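PDB 5LPE: kallikrein-10 from Homo sapiens, which is a secreted, zymogen-like serine peptidase of the kallikrein subfamily that is inhibited by zinc and has a tumour-suppressor role in breast and prostate cancer. Local coordinates for residues A42-V54 and Q66-Y79. Numbering follows the deposited sequence.
With ZN (zinc ion), chain F.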
loop_
_atom_site.group_PDB
_atom_site.type_symbol
_atom_site.label_atom_id
_atom_site.label_comp_id
_atom_site.label_asym_id
_atom_site.label_seq_id
_atom_site.Cartn_x
_atom_site.Cartn_y
_atom_site.Cartn_z
ATOM N N ALA A 42 5.353 -1.591 -2.822
ATOM C CA ALA A 42 5.871 -2.942 -2.942
ATOM C C ALA A 42 7.130 -2.944 -3.794
ATOM O O ALA A 42 7.202 -2.262 -4.817
ATOM C CB ALA A 42 4.812 -3.860 -3.546
ATOM N N ALA A 43 8.128 -3.722 -3.367
ATOM C CA ALA A 43 9.348 -3.860 -4.156
ATOM C C ALA A 43 9.070 -4.356 -5.575
ATOM O O ALA A 43 9.759 -3.938 -6.514
ATOM C CB ALA A 43 10.328 -4.795 -3.455
ATOM N N HIS A 44 8.056 -5.218 -5.769
ATOM C CA HIS A 44 7.818 -5.765 -7.108
ATOM C C HIS A 44 7.439 -4.691 -8.111
ATOM O O HIS A 44 7.319 -4.999 -9.302
ATOM C CB HIS A 44 6.729 -6.849 -7.105
ATOM C CG HIS A 44 5.332 -6.322 -6.955
ATOM N ND1 HIS A 44 4.529 -6.647 -5.882
ATOM C CD2 HIS A 44 4.593 -5.506 -7.744
ATOM C CE1 HIS A 44 3.362 -6.042 -6.012
ATOM N NE2 HIS A 44 3.376 -5.340 -7.132
ATOM N N CYS A 45 7.215 -3.461 -7.648
ATOM C CA CYS A 45 6.970 -2.294 -8.483
ATOM C C CYS A 45 8.252 -1.617 -8.946
ATOM O O CYS A 45 8.181 -0.573 -9.607
ATOM C CB CYS A 45 6.126 -1.275 -7.717
ATOM S SG CYS A 45 4.576 -1.892 -7.053
ATOM N N GLY A 46 9.412 -2.176 -8.607
ATOM C CA GLY A 46 10.682 -1.500 -8.805
ATOM C C GLY A 46 11.352 -1.706 -10.146
ATOM O O GLY A 46 12.567 -1.532 -10.253
ATOM N N ASN A 47 10.578 -2.079 -11.172
ATOM C CA ASN A 47 11.107 -2.115 -12.534
ATOM C C ASN A 47 11.873 -0.835 -12.838
ATOM O O ASN A 47 13.011 -0.882 -13.321
ATOM C CB ASN A 47 9.974 -2.307 -13.552
ATOM C CG ASN A 47 8.949 -3.346 -13.112
ATOM O OD1 ASN A 47 8.092 -3.067 -12.267
ATOM N ND2 ASN A 47 9.024 -4.542 -13.693
ATOM N N LYS A 48 11.256 0.316 -12.538
ATOM C CA LYS A 48 11.910 1.632 -12.508
ATOM C C LYS A 48 12.288 2.099 -13.910
ATOM O O LYS A 48 12.455 1.279 -14.809
ATOM C CB LYS A 48 13.153 1.596 -11.603
ATOM C CG LYS A 48 12.964 2.282 -10.261
ATOM C CD LYS A 48 14.016 1.851 -9.259
ATOM C CE LYS A 48 13.498 0.738 -8.357
ATOM N NZ LYS A 48 14.529 0.206 -7.415
ATOM N N PRO A 49 12.436 3.416 -14.116
ATOM C CA PRO A 49 12.216 4.562 -13.225
ATOM C C PRO A 49 10.749 4.894 -13.019
ATOM O O PRO A 49 9.930 4.551 -13.877
ATOM C CB PRO A 49 12.912 5.707 -13.956
ATOM C CG PRO A 49 12.984 5.268 -15.375
ATOM C CD PRO A 49 13.158 3.804 -15.338
ATOM N N LEU A 50 10.439 5.580 -11.914
ATOM C CA LEU A 50 9.068 5.896 -11.537
ATOM C C LEU A 50 8.910 7.384 -11.262
ATOM O O LEU A 50 9.886 8.110 -11.050
ATOM C CB LEU A 50 8.636 5.111 -10.294
ATOM C CG LEU A 50 8.405 3.613 -10.438
ATOM C CD1 LEU A 50 7.814 3.054 -9.159
ATOM C CD2 LEU A 50 7.504 3.326 -11.625
ATOM N N TRP A 51 7.655 7.832 -11.255
ATOM C CA TRP A 51 7.335 9.171 -10.794
ATOM C C TRP A 51 5.964 9.156 -10.127
ATOM O O TRP A 51 5.086 8.375 -10.497
ATOM C CB TRP A 51 7.400 10.198 -11.935
ATOM C CG TRP A 51 6.531 9.928 -13.129
ATOM C CD1 TRP A 51 6.820 9.111 -14.187
ATOM C CD2 TRP A 51 5.243 10.514 -13.413
ATOM N NE1 TRP A 51 5.783 9.134 -15.098
ATOM C CE2 TRP A 51 4.809 9.993 -14.652
ATOM C CE3 TRP A 51 4.416 11.419 -12.738
ATOM C CZ2 TRP A 51 3.580 10.341 -15.224
ATOM C CZ3 TRP A 51 3.190 11.766 -13.318
ATOM C CH2 TRP A 51 2.789 11.223 -14.545
ATOM N N ALA A 52 5.790 10.043 -9.149
ATOM C CA ALA A 52 4.731 9.947 -8.153
ATOM C C ALA A 52 3.797 11.145 -8.241
ATOM O O ALA A 52 4.233 12.291 -8.074
ATOM C CB ALA A 52 5.326 9.856 -6.747
ATOM N N ARG A 53 2.511 10.874 -8.474
ATOM C CA ARG A 53 1.455 11.872 -8.344
ATOM C C ARG A 53 0.841 11.741 -6.957
ATOM O O ARG A 53 0.294 10.689 -6.618
ATOM C CB ARG A 53 0.382 11.697 -9.417
ATOM C CG ARG A 53 -0.476 12.950 -9.577
ATOM C CD ARG A 53 -1.582 12.819 -10.615
ATOM N NE ARG A 53 -2.892 12.973 -9.990
ATOM C CZ ARG A 53 -3.685 11.957 -9.659
ATOM N NH1 ARG A 53 -4.861 12.189 -9.082
ATOM N NH2 ARG A 53 -3.305 10.707 -9.912
ATOM N N VAL A 54 0.923 12.796 -6.160
ATOM C CA VAL A 54 0.487 12.726 -4.768
ATOM C C VAL A 54 -0.767 13.568 -4.571
ATOM O O VAL A 54 -1.008 14.541 -5.284
ATOM C CB VAL A 54 1.601 13.167 -3.794
ATOM C CG1 VAL A 54 2.802 12.255 -3.929
ATOM C CG2 VAL A 54 1.992 14.602 -4.045
ATOM N N GLN A 66 0.036 17.576 -6.894
ATOM C CA GLN A 66 1.466 17.739 -6.854
ATOM C C GLN A 66 2.161 16.589 -7.490
ATOM O O GLN A 66 1.974 15.465 -7.108
ATOM C CB GLN A 66 1.944 17.982 -5.440
ATOM C CG GLN A 66 1.281 19.189 -4.838
ATOM C CD GLN A 66 1.440 19.352 -3.339
ATOM O OE1 GLN A 66 2.464 19.040 -2.768
ATOM N NE2 GLN A 66 0.421 19.905 -2.716
ATOM N N LEU A 67 2.985 16.901 -8.468
ATOM C CA LEU A 67 3.715 15.909 -9.183
ATOM C C LEU A 67 5.121 15.893 -8.727
ATOM O O LEU A 67 5.727 16.905 -8.527
ATOM C CB LEU A 67 3.717 16.215 -10.669
ATOM C CG LEU A 67 2.435 15.928 -11.409
ATOM C CD1 LEU A 67 2.608 16.029 -12.903
ATOM C CD2 LEU A 67 1.981 14.548 -11.037
ATOM N N ARG A 68 5.651 14.713 -8.575
ATOM C CA ARG A 68 7.059 14.619 -8.219
ATOM C C ARG A 68 7.630 13.413 -8.938
ATOM O O ARG A 68 6.908 12.608 -9.520
ATOM C CB ARG A 68 7.302 14.474 -6.710
ATOM C CG ARG A 68 6.850 15.630 -5.866
ATOM C CD ARG A 68 7.664 16.881 -6.109
ATOM N NE ARG A 68 7.395 17.845 -5.051
ATOM C CZ ARG A 68 6.370 18.689 -5.058
ATOM N NH1 ARG A 68 5.525 18.690 -6.074
ATOM N NH2 ARG A 68 6.190 19.526 -4.054
ATOM N N ARG A 69 8.940 13.295 -8.913
ATOM C CA ARG A 69 9.592 12.107 -9.419
ATOM C C ARG A 69 10.522 11.562 -8.377
ATOM O O ARG A 69 10.898 12.244 -7.426
ATOM C CB ARG A 69 10.389 12.383 -10.660
ATOM C CG ARG A 69 9.502 12.787 -11.688
ATOM C CD ARG A 69 10.293 13.219 -12.782
ATOM N NE ARG A 69 10.169 14.645 -12.894
ATOM C CZ ARG A 69 10.326 15.248 -14.048
ATOM N NH1 ARG A 69 10.157 16.563 -14.152
ATOM N NH2 ARG A 69 10.487 14.476 -15.123
ATOM N N THR A 70 10.916 10.328 -8.596
ATOM C CA THR A 70 11.715 9.634 -7.611
ATOM C C THR A 70 13.176 9.638 -8.049
ATOM O O THR A 70 13.496 9.721 -9.239
ATOM C CB THR A 70 11.166 8.219 -7.382
ATOM O OG1 THR A 70 11.213 7.483 -8.595
ATOM C CG2 THR A 70 9.713 8.309 -6.963
ATOM N N THR A 71 14.060 9.676 -7.063
ATOM C CA THR A 71 15.484 9.489 -7.293
ATOM C C THR A 71 15.945 8.220 -6.590
ATOM O O THR A 71 16.161 7.197 -7.241
ATOM C CB THR A 71 16.263 10.708 -6.808
ATOM O OG1 THR A 71 15.826 11.041 -5.484
ATOM C CG2 THR A 71 16.007 11.890 -7.716
ATOM N N ARG A 72 16.064 8.246 -5.267
ATOM C CA ARG A 72 16.473 7.053 -4.542
ATOM C C ARG A 72 15.318 6.074 -4.478
ATOM O O ARG A 72 14.171 6.453 -4.213
ATOM C CB ARG A 72 16.959 7.411 -3.141
ATOM C CG ARG A 72 18.218 8.268 -3.145
ATOM C CD ARG A 72 18.741 8.416 -1.753
ATOM N NE ARG A 72 19.143 7.136 -1.200
ATOM C CZ ARG A 72 19.219 6.891 0.105
ATOM N NH1 ARG A 72 18.908 7.850 0.975
ATOM N NH2 ARG A 72 19.605 5.691 0.538
ATOM N N SER A 73 15.607 4.821 -4.797
ATOM C CA SER A 73 14.640 3.743 -4.645
ATOM C C SER A 73 15.319 2.625 -3.878
ATOM O O SER A 73 16.128 1.886 -4.448
ATOM C CB SER A 73 14.182 3.249 -6.001
ATOM O OG SER A 73 15.311 2.737 -6.671
ATOM N N VAL A 74 14.930 2.442 -2.624
ATOM C CA VAL A 74 15.593 1.499 -1.741
ATOM C C VAL A 74 14.667 0.301 -1.578
ATOM O O VAL A 74 13.608 0.377 -0.943
ATOM C CB VAL A 74 15.959 2.142 -0.398
ATOM C CG1 VAL A 74 16.661 1.142 0.499
ATOM C CG2 VAL A 74 16.856 3.343 -0.646
ATOM N N VAL A 75 15.054 -0.792 -2.181
ATOM C CA VAL A 75 14.327 -2.036 -2.034
ATOM C C VAL A 75 14.801 -2.694 -0.755
ATOM O O VAL A 75 15.977 -2.576 -0.390
ATOM C CB VAL A 75 14.553 -2.919 -3.270
ATOM C CG1 VAL A 75 14.065 -4.325 -3.018
ATOM C CG2 VAL A 75 13.862 -2.307 -4.474
ATOM N N HIS A 76 13.889 -3.333 -0.035
ATOM C CA HIS A 76 14.289 -4.000 1.195
ATOM C C HIS A 76 15.422 -4.981 0.901
ATOM O O HIS A 76 15.388 -5.671 -0.126
ATOM C CB HIS A 76 13.116 -4.738 1.843
ATOM C CG HIS A 76 13.376 -5.126 3.263
ATOM N ND1 HIS A 76 13.831 -6.376 3.624
ATOM C CD2 HIS A 76 13.281 -4.416 4.410
ATOM C CE1 HIS A 76 13.995 -6.420 4.934
ATOM N NE2 HIS A 76 13.668 -5.243 5.436
ATOM N N PRO A 77 16.452 -5.035 1.751
ATOM C CA PRO A 77 17.595 -5.920 1.463
ATOM C C PRO A 77 17.220 -7.390 1.363
ATOM O O PRO A 77 17.793 -8.115 0.542
ATOM C CB PRO A 77 18.543 -5.643 2.638
ATOM C CG PRO A 77 17.673 -5.032 3.712
ATOM C CD PRO A 77 16.672 -4.228 2.965
ATOM N N LYS A 78 16.239 -7.838 2.125
ATOM C CA LYS A 78 15.813 -9.229 2.122
ATOM C C LYS A 78 14.831 -9.545 0.998
ATOM O O LYS A 78 14.303 -10.661 0.952
ATOM C CB LYS A 78 15.196 -9.591 3.475
ATOM C CG LYS A 78 16.157 -9.495 4.648
ATOM C CD LYS A 78 15.434 -9.639 5.992
ATOM C CE LYS A 78 16.412 -9.531 7.151
ATOM N NZ LYS A 78 17.133 -8.235 7.108
ATOM N N TYR A 79 14.550 -8.601 0.108
ATOM C CA TYR A 79 13.661 -8.872 -1.009
ATOM C C TYR A 79 14.209 -9.956 -1.938
ATOM O O TYR A 79 13.488 -10.870 -2.341
ATOM C CB TYR A 79 13.413 -7.603 -1.799
ATOM C CG TYR A 79 12.458 -7.805 -2.937
ATOM C CD1 TYR A 79 11.213 -8.393 -2.732
ATOM C CD2 TYR A 79 12.784 -7.387 -4.217
ATOM C CE1 TYR A 79 10.329 -8.567 -3.774
ATOM C CE2 TYR A 79 11.906 -7.548 -5.261
ATOM C CZ TYR A 79 10.676 -8.138 -5.035
ATOM O OH TYR A 79 9.806 -8.303 -6.087
HETATM ZN ZN ZN F . 5.139 -8.386 -4.884
#
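Ala43 sets its methyl squarely over the ring of Tyr79, a CH-pi contact in which CB stands 3.5 Å from the centroid and 3° off the ring normal. The same methyl meets Val75 CG1, so one small side chain serves both a ring face and a branched tip. Next to it His44 turns its imidazole away from Tyr79, with ND1 on zinc at 2.1 Å; Asp92 and Asp95 complete the site, and NE2 bonds to Ser187, which with His44 and Asp95 probably forms the catalytic triad, as in related serine peptidases. Further along, Lys48 lays its bent chain alongside Ser73 and gives NZ to OG at 2.8 Å. With an alanine here, Ser73 OG would probably lose this donor and Val75 CG2 its contact with the ammonium end. Beyond lies an antiparallel beta hairpin in the first barrel of the chymotrypsin fold, strand 51-54 against strand 66-75. At its near end Thr70 OG1 donates to Leu50 O from above the carbonyl plane. Trp51 CG sits between the backbone N and the carbonyl carbon (chi1 57°), which brings the indole beside Leu67, whose CD2 meets CZ3 at the ring edge, 3.8 Å away, while Phe22 stacks on the indole. The same CD2 packs against Arg53 CG.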